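Local coordinates for tumor necrosis factor receptor superfamily member 16 (PDB 4F42), which acts as a low-affinity neurotrophin receptor whose intracellular death domain probably relays the signal by binding partner proteins, at residues A[2-14]-A[53-67]. Residues are numbered along the deposited sequence; the frame is centred on the assembly and turned at random.
Sequences GNLYSSLPLTKRE and LASWGAQDSATLDAL. With MNB (5-mercapto-2-nitro-benzoic acid), chain C; MNB (5-mercapto-2-nitro-benzoic acid), chain B.
Y5 pushes its ring between helix 48-56 and helix 64-73. Its CG is anti to the backbone N (chi1 177°), which carries the ring inward. CD1 meets L67 CD2 at 3.6 Å, and the two side chains cross at a slant. Y5 CE2 lies 3.9 Å from L53 CB. W56 crosses Y5 at about a right angle, with its CZ3 corner against the Y5 CB. A62 CB sits over the centre of one face of the W56 ring. V16 of helix 10-19 touches both Y5 and L67, placing the ring in the death-domain core.

The backbones join at a single bridge between L4 and T63. Y5 N donates to a lone pair of A62 O at 2.9 Å, and L64 N donates to N3 O at 2.8 Å. One water accepts from S6 N and donates to G57 O and A62 O, so A62 O takes two bonds. T63 OG1 caps helix 64-73 by accepting from A66 N.

Beside this, L8 and L64 cross at about a right angle and line the pocket of one mercapto-nitrobenzoate. L64 CD2 touches the ligand ring at C2, 3.5 Å away. The extended K12 chain runs past the nitro group, and NZ bonds carboxylate O11 at 3.1 Å. A methionine here would probably leave that carboxylate without its positive partner. The buried Y5 OH rests against L53 CD1 with no polar partner in the model. Burying it probably costs some hydration, which the ring's apolar packing and the two backbone bonds may repay in holding the N-terminal segment.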
ATOM      1  N   GLY A   2       8.991  -1.362 -12.539  1.00 35.21           N
ATOM      2  CA  GLY A   2      10.107  -2.353 -12.603  1.00 35.22           C
ATOM      3  C   GLY A   2      10.332  -3.105 -11.294  1.00 34.94           C
ATOM      4  O   GLY A   2      10.325  -4.354 -11.257  1.00 35.16           O
ATOM      5  N   ASN A   3      10.539  -2.352 -10.217  1.00 33.98           N
ATOM      6  CA  ASN A   3      10.849  -2.959  -8.933  1.00 33.26           C
ATOM      7  C   ASN A   3       9.598  -3.423  -8.190  1.00 32.01           C
ATOM      8  O   ASN A   3       8.653  -2.655  -8.019  1.00 31.51           O
ATOM      9  CB  ASN A   3      11.753  -2.057  -8.056  1.00 33.90           C
ATOM     10  CG  ASN A   3      11.440  -0.553  -8.181  1.00 35.68           C
ATOM     11  OD1 ASN A   3      10.747  -0.101  -9.100  1.00 37.78           O
ATOM     12  ND2 ASN A   3      11.983   0.230  -7.247  1.00 38.00           N
ATOM     13  N   LEU A   4       9.598  -4.697  -7.793  1.00 30.58           N
ATOM     14  CA  LEU A   4       8.553  -5.251  -6.941  1.00 29.54           C
ATOM     15  C   LEU A   4       8.538  -4.502  -5.623  1.00 28.78           C
ATOM     16  O   LEU A   4       9.596  -4.208  -5.061  1.00 29.00           O
ATOM     17  CB  LEU A   4       8.789  -6.741  -6.666  1.00 29.29           C
ATOM     18  CG  LEU A   4       8.604  -7.804  -7.753  1.00 29.98           C
ATOM     19  CD1 LEU A   4       9.034  -9.166  -7.216  1.00 29.68           C
ATOM     20  CD2 LEU A   4       7.170  -7.871  -8.282  1.00 30.50           C
ATOM     21  N   TYR A   5       7.345  -4.190  -5.132  1.00 27.96           N
ATOM     22  CA  TYR A   5       7.209  -3.582  -3.816  1.00 27.27           C
ATOM     23  C   TYR A   5       7.905  -4.431  -2.737  1.00 27.14           C
ATOM     24  O   TYR A   5       8.670  -3.908  -1.935  1.00 26.63           O
ATOM     25  CB  TYR A   5       5.736  -3.338  -3.452  1.00 26.83           C
ATOM     26  CG  TYR A   5       5.604  -2.776  -2.056  1.00 26.14           C
ATOM     27  CD1 TYR A   5       5.745  -1.406  -1.820  1.00 25.40           C
ATOM     28  CD2 TYR A   5       5.399  -3.618  -0.959  1.00 24.94           C
ATOM     29  CE1 TYR A   5       5.665  -0.888  -0.536  1.00 24.39           C
ATOM     30  CE2 TYR A   5       5.320  -3.106   0.332  1.00 24.23           C
ATOM     31  CZ  TYR A   5       5.450  -1.745   0.536  1.00 24.44           C
ATOM     32  OH  TYR A   5       5.375  -1.238   1.814  1.00 24.96           O
ATOM     33  N   SER A   6       7.639  -5.736  -2.744  1.00 27.21           N
ATOM     34  CA  SER A   6       8.154  -6.667  -1.737  1.00 27.47           C
ATOM     35  C   SER A   6       9.677  -6.722  -1.624  1.00 27.79           C
ATOM     36  O   SER A   6      10.197  -7.206  -0.627  1.00 28.16           O
ATOM     37  CB  SER A   6       7.601  -8.084  -1.982  1.00 27.67           C
ATOM     38  OG  SER A   6       8.122  -8.662  -3.173  1.00 27.44           O
ATOM     39  N   SER A   7      10.380  -6.231  -2.645  1.00 28.16           N
ATOM     40  CA  SER A   7      11.846  -6.242  -2.693  1.00 28.14           C
ATOM     41  C   SER A   7      12.484  -5.017  -2.057  1.00 27.93           C
ATOM     42  O   SER A   7      13.689  -5.007  -1.807  1.00 27.92           O
ATOM     43  CB  SER A   7      12.330  -6.353  -4.141  1.00 28.28           C
ATOM     44  OG  SER A   7      11.927  -7.587  -4.708  1.00 29.74           O
ATOM     45  N   LEU A   8      11.689  -3.977  -1.821  1.00 27.74           N
ATOM     46  CA  LEU A   8      12.183  -2.777  -1.156  1.00 27.68           C
ATOM     47  C   LEU A   8      12.741  -3.105   0.228  1.00 27.80           C
ATOM     48  O   LEU A   8      12.273  -4.034   0.886  1.00 27.44           O
ATOM     49  CB  LEU A   8      11.081  -1.720  -1.053  1.00 27.62           C
ATOM     50  CG  LEU A   8      10.519  -1.162  -2.366  1.00 27.49           C
ATOM     51  CD1 LEU A   8       9.269  -0.321  -2.098  1.00 25.79           C
ATOM     52  CD2 LEU A   8      11.576  -0.365  -3.132  1.00 27.34           C
ATOM     53  N   PRO A   9      13.770  -2.368   0.666  1.00 28.20           N
ATOM     54  CA  PRO A   9      14.273  -2.631   2.012  1.00 28.54           C
ATOM     55  C   PRO A   9      13.229  -2.299   3.072  1.00 28.89           C
ATOM     56  O   PRO A   9      12.433  -1.380   2.885  1.00 29.24           O
ATOM     57  CB  PRO A   9      15.482  -1.695   2.137  1.00 28.59           C
ATOM     58  CG  PRO A   9      15.404  -0.759   0.990  1.00 28.50           C
ATOM     59  CD  PRO A   9      14.662  -1.477  -0.092  1.00 28.25           C
ATOM     60  N   LEU A  10      13.229  -3.043   4.173  1.00 28.99           N
ATOM     61  CA  LEU A  10      12.303  -2.788   5.271  1.00 29.36           C
ATOM     62  C   LEU A  10      12.196  -1.294   5.591  1.00 29.46           C
ATOM     63  O   LEU A  10      11.102  -0.780   5.867  1.00 29.29           O
ATOM     64  CB  LEU A  10      12.747  -3.564   6.516  1.00 29.59           C
ATOM     65  CG  LEU A  10      11.908  -3.520   7.794  1.00 29.93           C
ATOM     66  CD1 LEU A  10      10.602  -4.310   7.656  1.00 29.29           C
ATOM     67  CD2 LEU A  10      12.746  -4.065   8.932  1.00 30.96           C
ATOM     68  N   THR A  11      13.338  -0.608   5.538  1.00 29.63           N
ATOM     69  CA  THR A  11      13.418   0.814   5.892  1.00 29.94           C
ATOM     70  C   THR A  11      12.525   1.719   5.009  1.00 29.68           C
ATOM     71  O   THR A  11      11.856   2.626   5.526  1.00 29.82           O
ATOM     72  CB  THR A  11      14.894   1.311   5.958  1.00 30.18           C
ATOM     73  OG1 THR A  11      14.921   2.646   6.470  1.00 31.00           O
ATOM     74  CG2 THR A  11      15.592   1.261   4.578  1.00 29.88           C
ATOM     75  N   LYS A  12      12.501   1.440   3.703  1.00 29.05           N
ATOM     76  CA  LYS A  12      11.606   2.116   2.761  1.00 28.87           C
ATOM     77  C   LYS A  12      10.153   1.709   2.987  1.00 28.49           C
ATOM     78  O   LYS A  12       9.264   2.555   3.020  1.00 28.43           O
ATOM     79  CB  LYS A  12      12.013   1.830   1.310  1.00 28.91           C
ATOM     80  CG  LYS A  12      13.210   2.653   0.789  1.00 30.46           C
ATOM     81  CD  LYS A  12      13.635   2.172  -0.622  1.00 33.10           C
ATOM     82  CE  LYS A  12      14.987   2.741  -1.114  1.00 33.73           C
ATOM     83  NZ  LYS A  12      15.217   2.469  -2.580  1.00 33.79           N
ATOM     84  N   ARG A  13       9.916   0.412   3.160  1.00 28.19           N
ATOM     85  CA  ARG A  13       8.562  -0.089   3.379  1.00 27.92           C
ATOM     86  C   ARG A  13       7.901   0.461   4.644  1.00 28.22           C
ATOM     87  O   ARG A  13       6.696   0.726   4.649  1.00 28.15           O
ATOM     88  CB  ARG A  13       8.518  -1.613   3.326  1.00 27.38           C
ATOM     89  CG  ARG A  13       8.705  -2.141   1.910  1.00 26.81           C
ATOM     90  CD  ARG A  13       8.422  -3.615   1.791  1.00 25.33           C
ATOM     91  NE  ARG A  13       9.491  -4.426   2.360  1.00 25.27           N
ATOM     92  CZ  ARG A  13       9.450  -4.994   3.561  1.00 25.56           C
ATOM     93  NH1 ARG A  13       8.381  -4.847   4.339  1.00 23.44           N
ATOM     94  NH2 ARG A  13      10.487  -5.713   3.983  1.00 24.39           N
ATOM     95  N   GLU A  14       8.684   0.670   5.696  1.00 28.52           N
ATOM     96  CA  GLU A  14       8.149   1.298   6.905  1.00 29.17           C
ATOM     97  C   GLU A  14       7.815   2.800   6.739  1.00 29.01           C
ATOM     98  O   GLU A  14       6.954   3.321   7.447  1.00 28.88           O
ATOM     99  CB  GLU A  14       9.028   1.005   8.133  1.00 29.40           C
ATOM    100  CG  GLU A  14       8.932  -0.476   8.588  1.00 31.36           C
ATOM    101  CD  GLU A  14       9.631  -0.782   9.923  1.00 34.40           C
ATOM    102  OE1 GLU A  14       9.117  -1.635  10.688  1.00 33.87           O
ATOM    103  OE2 GLU A  14      10.698  -0.180  10.204  1.00 35.98           O
ATOM    104  N   LEU A  53      -0.293  -5.070   2.204  1.00 19.86           N
ATOM    105  CA  LEU A  53       0.762  -4.938   1.220  1.00 19.92           C
ATOM    106  C   LEU A  53       1.575  -6.213   1.017  1.00 20.48           C
ATOM    107  O   LEU A  53       2.076  -6.447  -0.076  1.00 20.75           O
ATOM    108  CB  LEU A  53       1.663  -3.754   1.592  1.00 19.95           C
ATOM    109  CG  LEU A  53       0.930  -2.398   1.589  1.00 19.66           C
ATOM    110  CD1 LEU A  53       1.761  -1.321   2.245  1.00 19.27           C
ATOM    111  CD2 LEU A  53       0.500  -1.979   0.174  1.00 18.89           C
ATOM    112  N   ALA A  54       1.704  -7.029   2.065  1.00 20.99           N
ATOM    113  CA  ALA A  54       2.348  -8.343   1.972  1.00 21.38           C
ATOM    114  C   ALA A  54       1.504  -9.292   1.133  1.00 21.83           C
ATOM    115  O   ALA A  54       2.038 -10.081   0.351  1.00 22.07           O
ATOM    116  CB  ALA A  54       2.562  -8.929   3.353  1.00 21.20           C
ATOM    117  N   SER A  55       0.188  -9.216   1.318  1.00 22.31           N
ATOM    118  CA  SER A  55      -0.765  -9.987   0.531  1.00 22.92           C
ATOM    119  C   SER A  55      -0.748  -9.502  -0.923  1.00 23.36           C
ATOM    120  O   SER A  55      -0.466 -10.287  -1.833  1.00 23.67           O
ATOM    121  CB  SER A  55      -2.167  -9.876   1.139  1.00 22.84           C
ATOM    122  OG  SER A  55      -3.175 -10.228   0.204  1.00 23.17           O
ATOM    123  N   TRP A  56      -1.037  -8.213  -1.127  1.00 23.54           N
ATOM    124  CA  TRP A  56      -0.979  -7.578  -2.453  1.00 23.78           C
ATOM    125  C   TRP A  56       0.361  -7.851  -3.149  1.00 24.71           C
ATOM    126  O   TRP A  56       0.397  -8.286  -4.302  1.00 24.47           O
ATOM    127  CB  TRP A  56      -1.227  -6.062  -2.335  1.00 23.21           C
ATOM    128  CG  TRP A  56      -1.060  -5.314  -3.628  1.00 21.27           C
ATOM    129  CD1 TRP A  56      -1.923  -5.313  -4.696  1.00 20.23           C
ATOM    130  CD2 TRP A  56       0.035  -4.467  -3.997  1.00 19.10           C
ATOM    131  NE1 TRP A  56      -1.432  -4.519  -5.699  1.00 20.15           N
ATOM    132  CE2 TRP A  56      -0.230  -3.989  -5.301  1.00 20.32           C
ATOM    133  CE3 TRP A  56       1.211  -4.063  -3.356  1.00 18.39           C
ATOM    134  CZ2 TRP A  56       0.645  -3.121  -5.973  1.00 20.22           C
ATOM    135  CZ3 TRP A  56       2.081  -3.208  -4.023  1.00 17.69           C
ATOM    136  CH2 TRP A  56       1.795  -2.742  -5.315  1.00 18.65           C
ATOM    137  N   GLY A  57       1.448  -7.613  -2.416  1.00 25.93           N
ATOM    138  CA  GLY A  57       2.816  -7.758  -2.909  1.00 27.59           C
ATOM    139  C   GLY A  57       3.193  -9.140  -3.400  1.00 28.89           C
ATOM    140  O   GLY A  57       4.234  -9.310  -4.049  1.00 28.71           O
ATOM    141  N   ALA A  58       2.347 -10.124  -3.094  1.00 30.23           N
ATOM    142  CA  ALA A  58       2.564 -11.505  -3.537  1.00 31.63           C
ATOM    143  C   ALA A  58       2.496 -11.661  -5.062  1.00 32.59           C
ATOM    144  O   ALA A  58       3.223 -12.487  -5.630  1.00 33.07           O
ATOM    145  CB  ALA A  58       1.584 -12.458  -2.855  1.00 31.46           C
ATOM    146  N   GLN A  59       1.633 -10.875  -5.716  1.00 33.45           N
ATOM    147  CA  GLN A  59       1.482 -10.924  -7.179  1.00 34.32           C
ATOM    148  C   GLN A  59       2.723 -10.390  -7.884  1.00 34.44           C
ATOM    149  O   GLN A  59       3.539  -9.685  -7.281  1.00 34.44           O
ATOM    150  CB  GLN A  59       0.271 -10.115  -7.637  1.00 34.53           C
ATOM    151  CG  GLN A  59      -0.969 -10.255  -6.770  1.00 36.79           C
ATOM    152  CD  GLN A  59      -1.796  -8.978  -6.742  1.00 39.28           C
ATOM    153  OE1 GLN A  59      -1.273  -7.876  -6.959  1.00 40.02           O
ATOM    154  NE2 GLN A  59      -3.093  -9.115  -6.472  1.00 40.23           N
ATOM    155  N   ASP A  60       2.857 -10.708  -9.172  1.00 34.77           N
ATOM    156  CA  ASP A  60       4.021 -10.264  -9.936  1.00 34.91           C
ATOM    157  C   ASP A  60       3.874  -8.845 -10.483  1.00 33.94           C
ATOM    158  O   ASP A  60       4.858  -8.214 -10.875  1.00 34.24           O
ATOM    159  CB  ASP A  60       4.343 -11.241 -11.066  1.00 35.84           C
ATOM    160  CG  ASP A  60       5.844 -11.426 -11.264  1.00 39.06           C
ATOM    161  OD1 ASP A  60       6.621 -11.117 -10.317  1.00 40.85           O
ATOM    162  OD2 ASP A  60       6.246 -11.886 -12.365  1.00 42.64           O
ATOM    163  N   SER A  61       2.640  -8.352 -10.507  1.00 32.37           N
ATOM    164  CA  SER A  61       2.357  -7.000 -10.964  1.00 31.13           C
ATOM    165  C   SER A  61       2.295  -5.990  -9.804  1.00 29.59           C
ATOM    166  O   SER A  61       1.865  -4.848  -9.985  1.00 29.24           O
ATOM    167  CB  SER A  61       1.035  -6.994 -11.728  1.00 31.45           C
ATOM    168  OG  SER A  61       0.028  -7.592 -10.930  1.00 32.58           O
ATOM    169  N   ALA A  62       2.716  -6.426  -8.619  1.00 27.86           N
ATOM    170  CA  ALA A  62       2.765  -5.566  -7.447  1.00 26.38           C
ATOM    171  C   ALA A  62       4.097  -4.823  -7.376  1.00 25.41           C
ATOM    172  O   ALA A  62       4.936  -5.106  -6.521  1.00 25.36           O
ATOM    173  CB  ALA A  62       2.516  -6.372  -6.184  1.00 26.32           C
ATOM    174  N   THR A  63       4.274  -3.870  -8.288  1.00 24.19           N
ATOM    175  CA  THR A  63       5.473  -3.045  -8.345  1.00 23.29           C
ATOM    176  C   THR A  63       5.295  -1.773  -7.528  1.00 22.56           C
ATOM    177  O   THR A  63       4.171  -1.360  -7.235  1.00 22.67           O
ATOM    178  CB  THR A  63       5.788  -2.623  -9.796  1.00 23.48           C
ATOM    179  OG1 THR A  63       4.631  -1.997 -10.370  1.00 23.51           O
ATOM    180  CG2 THR A  63       6.195  -3.835 -10.651  1.00 23.27           C
ATOM    181  N   LEU A  64       6.405  -1.133  -7.184  1.00 21.92           N
ATOM    182  CA  LEU A  64       6.353   0.189  -6.574  1.00 21.34           C
ATOM    183  C   LEU A  64       5.541   1.179  -7.413  1.00 21.21           C
ATOM    184  O   LEU A  64       4.715   1.915  -6.871  1.00 21.67           O
ATOM    185  CB  LEU A  64       7.756   0.734  -6.311  1.00 21.05           C
ATOM    186  CG  LEU A  64       7.835   2.121  -5.655  1.00 20.21           C
ATOM    187  CD1 LEU A  64       7.124   2.186  -4.295  1.00 18.81           C
ATOM    188  CD2 LEU A  64       9.268   2.561  -5.530  1.00 18.14           C
ATOM    189  N   ASP A  65       5.764   1.183  -8.726  1.00 20.88           N
ATOM    190  CA  ASP A  65       5.068   2.108  -9.619  1.00 20.56           C
ATOM    191  C   ASP A  65       3.558   1.867  -9.681  1.00 20.52           C
ATOM    192  O   ASP A  65       2.783   2.816  -9.760  1.00 19.90           O
ATOM    193  CB  ASP A  65       5.707   2.172 -11.017  1.00 20.59           C
ATOM    194  CG  ASP A  65       6.026   0.808 -11.602  1.00 21.45           C
ATOM    195  OD1 ASP A  65       5.282   0.340 -12.488  1.00 21.74           O
ATOM    196  OD2 ASP A  65       7.044   0.209 -11.201  1.00 23.40           O
ATOM    197  N   ALA A  66       3.155   0.596  -9.632  1.00 20.72           N
ATOM    198  CA  ALA A  66       1.747   0.230  -9.529  1.00 20.47           C
ATOM    199  C   ALA A  66       1.153   0.785  -8.242  1.00 20.45           C
ATOM    200  O   ALA A  66       0.015   1.258  -8.220  1.00 20.48           O
ATOM    201  CB  ALA A  66       1.580  -1.275  -9.576  1.00 20.69           C
ATOM    202  N   LEU A  67       1.929   0.727  -7.167  1.00 20.39           N
ATOM    203  CA  LEU A  67       1.495   1.296  -5.897  1.00 20.31           C
ATOM    204  C   LEU A  67       1.369   2.814  -6.003  1.00 19.95           C
ATOM    205  O   LEU A  67       0.336   3.390  -5.631  1.00 20.26           O
ATOM    206  CB  LEU A  67       2.462   0.925  -4.771  1.00 20.44           C
ATOM    207  CG  LEU A  67       2.163   1.557  -3.413  1.00 21.05           C
ATOM    208  CD1 LEU A  67       0.760   1.200  -2.947  1.00 22.95           C
ATOM    209  CD2 LEU A  67       3.192   1.104  -2.402  1.00 22.07           C
TER
HETATM  210  C6  MNB C 102      11.274   6.302  -5.094  1.00 30.00           C
HETATM  211  C1  MNB C 102      11.427   5.336  -4.101  1.00 31.60           C
HETATM  212  C2  MNB C 102      10.247   4.981  -3.241  1.00 32.17           C
HETATM  213  C3  MNB C 102       9.034   5.625  -3.475  1.00 31.33           C
HETATM  214  C4  MNB C 102       8.938   6.578  -4.477  1.00 30.36           C
HETATM  215  C5  MNB C 102      10.033   6.913  -5.271  1.00 29.86           C
HETATM  216  S5  MNB C 102       9.818   8.085  -6.474  1.00 27.80           S
HETATM  217  C10 MNB C 102      12.774   4.701  -3.921  1.00 31.91           C
HETATM  218  O12 MNB C 102      13.588   5.283  -3.180  1.00 33.81           O
HETATM  219  O11 MNB C 102      13.060   3.628  -4.501  1.00 31.45           O
HETATM  220  N7  MNB C 102      10.299   4.013  -2.219  1.00 33.22           N
HETATM  221  O9  MNB C 102       9.393   3.925  -1.406  1.00 32.64           O
HETATM  222  O8  MNB C 102      11.229   3.227  -2.135  1.00 35.01           O
HETATM  223  C6  MNB B 101       2.188   0.214  12.691  1.00 34.05           C
HETATM  224  C1  MNB B 101       2.898   1.188  11.996  1.00 35.81           C
HETATM  225  C2  MNB B 101       4.088   0.792  11.166  1.00 35.92           C
HETATM  226  C3  MNB B 101       4.428  -0.562  11.131  1.00 34.82           C
HETATM  227  C4  MNB B 101       3.680  -1.494  11.849  1.00 34.25           C
HETATM  228  C5  MNB B 101       2.575  -1.117  12.616  1.00 33.39           C
HETATM  229  S5  MNB B 101       1.706  -2.291  13.490  1.00 30.45           S
HETATM  230  C10 MNB B 101       2.414   2.598  12.128  1.00 37.17           C
HETATM  231  O12 MNB B 101       3.159   3.452  12.651  1.00 38.38           O
HETATM  232  O11 MNB B 101       1.264   2.876  11.723  1.00 38.82           O
HETATM  233  N7  MNB B 101       4.873   1.719  10.427  1.00 36.39           N
HETATM  234  O9  MNB B 101       6.020   1.446  10.064  1.00 34.94           O
HETATM  235  O8  MNB B 101       4.427   2.816  10.140  1.00 37.00           O
HETATM  236  O   HOH W   1       5.541  -6.888  -4.567  1.00 16.60           O